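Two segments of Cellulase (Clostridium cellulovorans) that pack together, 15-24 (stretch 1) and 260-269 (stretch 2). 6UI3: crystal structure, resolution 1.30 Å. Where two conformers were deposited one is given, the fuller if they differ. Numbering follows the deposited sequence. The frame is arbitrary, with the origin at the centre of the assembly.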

# COMPACT_ATOMS: atom_id res chain seq x y z
N SER A 15 -2.45 7.44 18.77
CA SER A 15 -1.24 7.93 18.13
C SER A 15 -0.94 7.08 16.90
O SER A 15 -1.37 5.92 16.79
N ALA A 16 -0.19 7.65 15.97
CA ALA A 16 0.22 6.88 14.80
C ALA A 16 0.95 5.61 15.21
O ALA A 16 0.75 4.55 14.61
N MET A 17 1.79 5.69 16.24
CA MET A 17 2.50 4.49 16.68
C MET A 17 1.52 3.41 17.15
O MET A 17 1.68 2.23 16.81
N ASP A 18 0.49 3.79 17.92
CA ASP A 18 -0.47 2.79 18.40
C ASP A 18 -1.33 2.25 17.26
O ASP A 18 -1.67 1.06 17.24
N LEU A 19 -1.71 3.10 16.31
CA LEU A 19 -2.51 2.63 15.18
C LEU A 19 -1.72 1.61 14.37
O LEU A 19 -2.21 0.52 14.07
N VAL A 20 -0.48 1.96 14.03
CA VAL A 20 0.35 1.05 13.23
C VAL A 20 0.57 -0.27 13.96
O VAL A 20 0.53 -1.34 13.34
N LYS A 21 0.77 -0.21 15.28
CA LYS A 21 0.95 -1.43 16.06
C LYS A 21 -0.25 -2.36 15.93
O LYS A 21 -0.09 -3.59 16.00
N ASP A 22 -1.45 -1.81 15.74
CA ASP A 22 -2.67 -2.60 15.68
C ASP A 22 -2.94 -3.20 14.29
O ASP A 22 -3.87 -4.01 14.17
N MET A 23 -2.16 -2.85 13.26
CA MET A 23 -2.50 -3.24 11.89
C MET A 23 -2.23 -4.72 11.58
O MET A 23 -2.96 -5.32 10.78
N LYS A 24 -1.18 -5.29 12.13
CA LYS A 24 -0.87 -6.77 12.06
C LYS A 24 -0.55 -7.19 10.62
O LYS A 24 0.23 -6.50 9.94
N PHE A 260 13.49 6.43 10.60
CA PHE A 260 12.11 6.79 10.90
C PHE A 260 11.66 6.31 12.27
O PHE A 260 11.28 7.13 13.13
N VAL A 261 11.69 5.00 12.51
CA VAL A 261 10.99 4.44 13.68
C VAL A 261 11.61 4.95 14.98
O VAL A 261 10.89 5.34 15.91
N LYS A 262 12.94 4.97 15.06
CA LYS A 262 13.62 5.46 16.26
C LYS A 262 13.38 6.94 16.48
O LYS A 262 13.60 7.43 17.59
N LYS A 263 12.97 7.67 15.45
CA LYS A 263 12.62 9.08 15.58
C LYS A 263 11.13 9.28 15.81
O LYS A 263 10.64 10.42 15.72
N GLY A 264 10.40 8.20 16.11
CA GLY A 264 8.99 8.29 16.44
C GLY A 264 8.04 8.30 15.27
O GLY A 264 6.87 8.64 15.45
N ILE A 265 8.50 7.92 14.08
CA ILE A 265 7.66 7.90 12.88
C ILE A 265 7.53 6.46 12.42
O ILE A 265 8.54 5.83 12.03
N PRO A 266 6.34 5.87 12.46
CA PRO A 266 6.22 4.47 12.07
C PRO A 266 6.35 4.29 10.57
O PRO A 266 6.13 5.22 9.78
N VAL A 267 6.68 3.05 10.18
CA VAL A 267 6.81 2.65 8.78
C VAL A 267 5.86 1.49 8.52
O VAL A 267 5.76 0.55 9.32
N ILE A 268 5.16 1.54 7.38
CA ILE A 268 4.32 0.45 6.89
C ILE A 268 4.93 -0.07 5.61
O ILE A 268 5.21 0.70 4.69
N ILE A 269 5.15 -1.38 5.54
CA ILE A 269 5.53 -2.03 4.28
C ILE A 269 4.23 -2.28 3.51
O ILE A 269 3.59 -3.35 3.63

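The contact between the two stretches is apolar. No hydrogen bond or salt bridge crosses it, and about 359 Å² of surface is buried, both sides summed.

Pro-266 has the largest area covered by the other stretch, 78 Å². Its CA-to-CB bond points toward stretch 1, and its ring has the C-gamma endo pucker. Three side chains of stretch 1 meet this ring. Ala-16 CB lies 4.0 Å from Pro-266 CG. Met-17 SD lies 3.8 Å from Pro-266 CD. Val-20 CG2 lies 3.8 Å from Pro-266 CB. Ala-16 and Val-20 point toward stretch 2 and are one helical turn apart, so both reach the same proline. Met-17 leaves its CA sideways, but its m, m, m rotamer brings the end of the chain nearer.

Ile-268 forms the second apolar site. It points toward stretch 1, with chi1 m and chi2 t. Val-20, with chi1 t, places CG2 4.0 Å from Ile-268 CD1, so this methyl touches both Pro-266 and Ile-268. Met-23 also points inward, with chi angles m, t, p, and its SD is 3.7 Å from Ile-268 CD1. Ile-265 and Val-267 point away, so they alternate with the inward-facing Pro-266 and Ile-268.

Some contacts involve backbone atoms. Met-17 SD is 4.0 Å from Gly-264 O, and Val-20 CG1 is 4.2 Å from Val-267 O. These are van der Waals contacts. Gly-264 closes a type I turn that begins at Val-261, and its positive phi favours glycine.

No polar side-chain bond crosses the contact. Within stretch 1, Ser-15, chi1 p, caps the helix: Asp-18 N donates to Ser-15 OG at 3.1 Å. Lys-24 NZ forms a salt bridge with Asp-22 OD1 at 3.0 Å and donates to Asp-22 O at 2.9 Å; Asp-22 OD2 is bonded elsewhere in the structure. These groups do not touch stretch 2.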

# COMPACT_ATOMS: atom_id res chain seq x y z
CB SER A 15 -0.08 7.82 19.11
OG SER A 15 0.19 6.46 19.37
CB ALA A 16 1.12 7.72 13.88
CB MET A 17 3.51 4.83 17.78
CG MET A 17 4.67 5.71 17.30
SD MET A 17 5.88 4.86 16.24
CE MET A 17 6.89 4.07 17.48
CB ASP A 18 -1.37 3.39 19.48
CG ASP A 18 -0.80 3.28 20.89
OD1 ASP A 18 0.22 2.58 21.10
OD2 ASP A 18 -1.41 3.90 21.79
CB LEU A 19 -2.94 3.84 14.34
CG LEU A 19 -4.09 3.78 13.32
CD1 LEU A 19 -3.84 2.75 12.22
CD2 LEU A 19 -5.44 3.59 14.04
CB VAL A 20 1.65 1.74 12.79
CG1 VAL A 20 2.61 0.74 12.14
CG2 VAL A 20 1.33 2.88 11.80
CB LYS A 21 1.20 -1.05 17.52
CG LYS A 21 1.35 -2.23 18.47
CD LYS A 21 1.90 -1.79 19.84
CE LYS A 21 0.96 -0.84 20.60
NZ LYS A 21 -0.24 -1.51 21.19
CB ASP A 22 -3.86 -1.72 16.10
CG ASP A 22 -5.07 -2.53 16.49
OD1 ASP A 22 -4.93 -3.45 17.31
OD2 ASP A 22 -6.17 -2.21 15.98
CB MET A 23 -1.75 -2.35 10.91
CG MET A 23 -2.31 -0.95 10.84
SD MET A 23 -1.38 0.19 9.82
CE MET A 23 -1.64 -0.47 8.18
CB LYS A 24 -1.93 -7.57 12.76
CG LYS A 24 -2.21 -7.06 14.16
CD LYS A 24 -3.20 -7.92 14.91
CE LYS A 24 -3.64 -7.28 16.22
NZ LYS A 24 -4.62 -6.18 16.01
CB PHE A 260 11.18 6.25 9.81
CG PHE A 260 11.49 6.75 8.43
CD1 PHE A 260 11.39 8.10 8.14
CD2 PHE A 260 11.84 5.88 7.40
CE1 PHE A 260 11.65 8.58 6.88
CE2 PHE A 260 12.09 6.36 6.13
CZ PHE A 260 12.00 7.70 5.87
CB VAL A 261 10.97 2.90 13.63
CG1 VAL A 261 10.24 2.32 14.85
CG2 VAL A 261 10.29 2.42 12.35
CB LYS A 262 15.12 5.15 16.17
CG LYS A 262 15.43 3.70 16.49
CD LYS A 262 16.87 3.29 16.19
CE LYS A 262 17.89 4.18 16.81
NZ LYS A 262 19.25 3.57 16.60
CB LYS A 263 13.11 9.86 14.35
CG LYS A 263 14.63 9.70 14.13
CD LYS A 263 15.16 10.63 13.05
CE LYS A 263 16.48 10.13 12.44
NZ LYS A 263 16.50 10.27 10.93
CB ILE A 265 8.26 8.79 11.78
CG1 ILE A 265 8.37 10.23 12.30
CG2 ILE A 265 7.38 8.72 10.53
CD1 ILE A 265 9.07 11.18 11.35
CB PRO A 266 4.81 4.09 12.55
CG PRO A 266 4.06 5.38 12.57
CD PRO A 266 5.06 6.45 12.90
CB VAL A 267 8.27 2.23 8.46
CG1 VAL A 267 8.41 1.74 7.03
CG2 VAL A 267 9.24 3.38 8.72
CB ILE A 268 2.88 0.95 6.65
CG1 ILE A 268 2.22 1.34 7.98
CG2 ILE A 268 2.06 -0.10 5.95
CD1 ILE A 268 1.01 2.24 7.83
CB ILE A 269 6.36 -3.31 4.51
CG1 ILE A 269 7.58 -3.03 5.39
CG2 ILE A 269 6.78 -3.90 3.16
CD1 ILE A 269 8.55 -2.03 4.86